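Local coordinates for protein lithostathine-1-alpha (Homo sapiens, PDB 1QDD) that might inhibit spontaneous calcium carbonate precipitation and may be associated with brain and pancreas regeneration, at residues S117-S120 and S121-F124; R32-W35 and V36-D39. The protein carries 1 engineered substitution. All coordinates share one frame; numbering follows the deposited sequence. Where two conformers were deposited one is given.

Contact 1. Residues S117-S120 and S121-F124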
# COMPACT_ATOMS: atom_id res chain seq x y z
N SER A 117 -1.11 -8.06 -4.27
CA SER A 117 -0.92 -8.22 -2.83
C SER A 117 0.52 -8.55 -2.47
O SER A 117 1.28 -9.14 -3.27
CB SER A 117 -1.84 -9.33 -2.31
OG SER A 117 -1.51 -10.59 -2.85
N LEU A 118 0.91 -8.27 -1.23
CA LEU A 118 2.14 -8.72 -0.60
C LEU A 118 1.92 -10.10 0.05
O LEU A 118 0.86 -10.32 0.64
CB LEU A 118 2.58 -7.76 0.50
CG LEU A 118 2.84 -6.31 0.09
CD1 LEU A 118 2.99 -5.42 1.32
CD2 LEU A 118 4.05 -6.19 -0.81
N THR A 119 2.90 -10.98 -0.02
CA THR A 119 2.72 -12.34 0.47
C THR A 119 3.52 -12.60 1.75
O THR A 119 4.70 -12.26 1.88
CB THR A 119 3.09 -13.37 -0.62
OG1 THR A 119 4.46 -13.19 -0.99
CG2 THR A 119 2.22 -13.22 -1.86
N SER A 120 2.87 -13.27 2.71
CA SER A 120 3.55 -13.65 3.95
C SER A 120 4.69 -14.64 3.78
O SER A 120 5.67 -14.56 4.52
CB SER A 120 2.56 -14.21 4.97
OG SER A 120 2.02 -15.46 4.59
N SER A 121 4.65 -15.48 2.75
CA SER A 121 5.70 -16.47 2.52
C SER A 121 7.03 -15.83 2.16
O SER A 121 8.09 -16.46 2.24
CB SER A 121 5.33 -17.39 1.34
OG SER A 121 4.12 -18.06 1.57
N THR A 122 7.01 -14.60 1.66
CA THR A 122 8.19 -13.84 1.30
C THR A 122 8.52 -12.75 2.31
O THR A 122 9.28 -11.81 2.01
CB THR A 122 8.06 -13.20 -0.10
OG1 THR A 122 7.05 -12.18 -0.08
CG2 THR A 122 7.73 -14.26 -1.14
N GLY A 123 7.94 -12.80 3.51
CA GLY A 123 8.15 -11.78 4.53
C GLY A 123 7.51 -10.46 4.15
O GLY A 123 7.94 -9.40 4.61
N PHE A 124 6.48 -10.47 3.30
CA PHE A 124 5.77 -9.29 2.81
C PHE A 124 6.69 -8.41 1.96
O PHE A 124 6.41 -7.20 1.84
CB PHE A 124 5.07 -8.51 3.93
CG PHE A 124 4.09 -9.35 4.72
CD1 PHE A 124 4.41 -9.77 6.00
CD2 PHE A 124 2.87 -9.72 4.20
CE1 PHE A 124 3.54 -10.54 6.74
CE2 PHE A 124 1.99 -10.50 4.94
CZ PHE A 124 2.33 -10.91 6.22
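Thr119 and Phe124 close the turn that leaves strand 115-119 on its way to strand 127-130, and the bonds of this turn form a Schellman motif. The outer, 6→1 bond runs from Phe124 N to Thr119 O at 2.9 Å; the inner, 5→2 bond runs from Gly123 N to Ser120 O at 3.0 Å. Gly123 holds the residue place that needs positive phi (69°), a conformation glycine adopts without strain from a CB. Thr119 O carries a second bond, from Thr122 N at 3.3 Å; the two donors arrive from opposite faces of the carbonyl plane, Thr122 N well above it and Phe124 N tilted less, and together they probably limit rotation of the peptide.

A threonine pair ties the side chains on the flank of the turn. Thr119 OG1 and Thr122 OG1 are hydrogen-bonded at 2.9 Å, and Thr122 OG1 is also bonded by Lys126 N, further along the loop.

The apolar part belongs to Phe124, whose ring also packs on Val76 and Ile66. With CG anti to its own carbonyl carbon (chi1 -57°), the ring swings back over the chain. Leu118 CB lies 4.2 Å from Phe124 CD2, while small Ser120 lets the ring come close: its CA makes a CH-pi contact over one face, 3.9 Å from the centroid, and its CB sits 3.5 Å from Phe124 CZ.

Contact 2. Residues R32-W35 and V36-D39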
# COMPACT_ATOMS: atom_id res chain seq x y z
N ARG A 32 -10.96 -7.09 6.20
CA ARG A 32 -10.91 -7.77 4.91
C ARG A 32 -11.92 -7.17 3.95
O ARG A 32 -13.13 -7.21 4.15
CB ARG A 32 -11.15 -9.27 5.11
CG ARG A 32 -10.06 -9.94 5.94
CD ARG A 32 -10.35 -9.90 7.44
NE ARG A 32 -9.55 -10.91 8.13
CZ ARG A 32 -8.26 -10.86 8.39
NH1 ARG A 32 -7.55 -9.80 8.03
NH2 ARG A 32 -7.68 -11.88 9.02
N GLU A 33 -11.42 -6.47 2.94
CA GLU A 33 -12.20 -5.73 1.96
C GLU A 33 -11.68 -6.01 0.54
O GLU A 33 -10.52 -6.41 0.39
CB GLU A 33 -12.12 -4.22 2.21
CG GLU A 33 -12.58 -3.73 3.57
CD GLU A 33 -14.08 -3.66 3.77
OE1 GLU A 33 -14.88 -3.80 2.83
OE2 GLU A 33 -14.50 -3.42 4.93
N THR A 34 -12.53 -5.80 -0.46
CA THR A 34 -12.07 -5.87 -1.84
C THR A 34 -11.04 -4.77 -2.12
O THR A 34 -10.96 -3.79 -1.37
CB THR A 34 -13.23 -5.75 -2.85
OG1 THR A 34 -13.77 -4.43 -2.70
CG2 THR A 34 -14.31 -6.79 -2.63
N TRP A 35 -10.28 -4.88 -3.21
CA TRP A 35 -9.26 -3.88 -3.51
C TRP A 35 -9.85 -2.48 -3.63
O TRP A 35 -9.34 -1.52 -3.04
CB TRP A 35 -8.50 -4.27 -4.77
CG TRP A 35 -7.34 -3.38 -5.12
CD1 TRP A 35 -6.03 -3.56 -4.81
CD2 TRP A 35 -7.38 -2.19 -5.91
NE1 TRP A 35 -5.24 -2.55 -5.32
CE2 TRP A 35 -6.07 -1.69 -6.01
CE3 TRP A 35 -8.41 -1.48 -6.55
CZ2 TRP A 35 -5.76 -0.50 -6.67
CZ3 TRP A 35 -8.11 -0.30 -7.22
CH2 TRP A 35 -6.79 0.17 -7.26
N VAL A 36 -10.96 -2.34 -4.36
CA VAL A 36 -11.61 -1.03 -4.52
C VAL A 36 -12.10 -0.45 -3.20
O VAL A 36 -11.94 0.74 -2.91
CB VAL A 36 -12.77 -1.10 -5.53
CG1 VAL A 36 -13.63 0.16 -5.54
CG2 VAL A 36 -12.24 -1.36 -6.94
N ASP A 37 -12.73 -1.27 -2.37
CA ASP A 37 -13.26 -0.84 -1.08
C ASP A 37 -12.14 -0.47 -0.11
O ASP A 37 -12.30 0.48 0.67
CB ASP A 37 -14.22 -1.87 -0.50
CG ASP A 37 -15.54 -1.96 -1.25
OD1 ASP A 37 -15.83 -1.07 -2.07
OD2 ASP A 37 -16.29 -2.93 -1.02
N ALA A 38 -11.00 -1.15 -0.17
CA ALA A 38 -9.83 -0.82 0.64
C ALA A 38 -9.28 0.54 0.21
O ALA A 38 -9.00 1.39 1.08
CB ALA A 38 -8.78 -1.90 0.52
N ASP A 39 -9.14 0.79 -1.09
CA ASP A 39 -8.64 2.09 -1.54
C ASP A 39 -9.60 3.22 -1.14
O ASP A 39 -9.13 4.29 -0.74
CB ASP A 39 -8.39 2.08 -3.04
CG ASP A 39 -7.57 3.26 -3.50
OD1 ASP A 39 -6.39 3.40 -3.13
OD2 ASP A 39 -8.10 4.10 -4.27
O HOH W 1 -15.29 -4.91 0.46
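The helix N-cap at the junction of strand 24-33 and helix 35-44 brings Thr34 against Asp37. Thr34 is the N-cap residue: its OG1 stands between the backbone N and the carbonyl carbon (chi1 65°), facing the first turn, and accepts a weak but fairly straight bond from Asp37 N at 3.3 Å. Threonine suits the place because its short branch offers an acceptor to an amide that has no carbonyl of a preceding helical turn.

Behind the cap the regular backbone ladder begins, with Ala38 N bonded to Thr34 O at 2.9 Å and Asp39 N to Trp35 O at 3.0 Å.

Where a capping box would have the Asp37 carboxylate accept directly from Thr34 N, a water stands between them. It accepts from Thr34 N at 3.0 Å and donates to Asp37 OD2 at 2.7 Å and to Glu33 OE1 at 2.6 Å. The two carboxylates, their planes 69° apart, are thereby bridged, and the donated protons probably ease the repulsion between like charges. Acidic Asp37 near the helix start would also be favoured by the helix dipole.

On the other flank Val36 CG2 lies in the plane of the Trp35 ring at its edge, 3.9 Å from CE3. That buried indole stacks on His81 and gives NE1 to Ile78 O, while Asp39 OD1 accepts from Leu50 N, Asn49 and Ser92. Ala38, small enough to fit inward, packs on Phe138 and Leu50. The whole is a threonine N-cap, resembling a capping box with its second bond relayed by water, at the passage from strand to first helix of the C-type lectin fold.

In the fold
Both contacts sit where a strand of the same mixed sheet ends, their centres about 18 Å apart and their nearest atoms about 7 Å, without touching. Contact 2 starts a helix and contact 1 turns the chain back toward the next strand, so one satisfies amides at a helix start and the other gathers amides onto turn carbonyls. Each is part core, part surface. In contact 1 the buried side is apolar, Leu118 and Phe124 facing helix 56-68; in contact 2 it includes Trp35, Ala38 and a polar Asp39 with several bonds. The solvent side carries hydroxyls in contact 1 but water-bridged carboxylates in contact 2. Strand 75-78 borders contact 1, and Trp77 within it also meets Trp35.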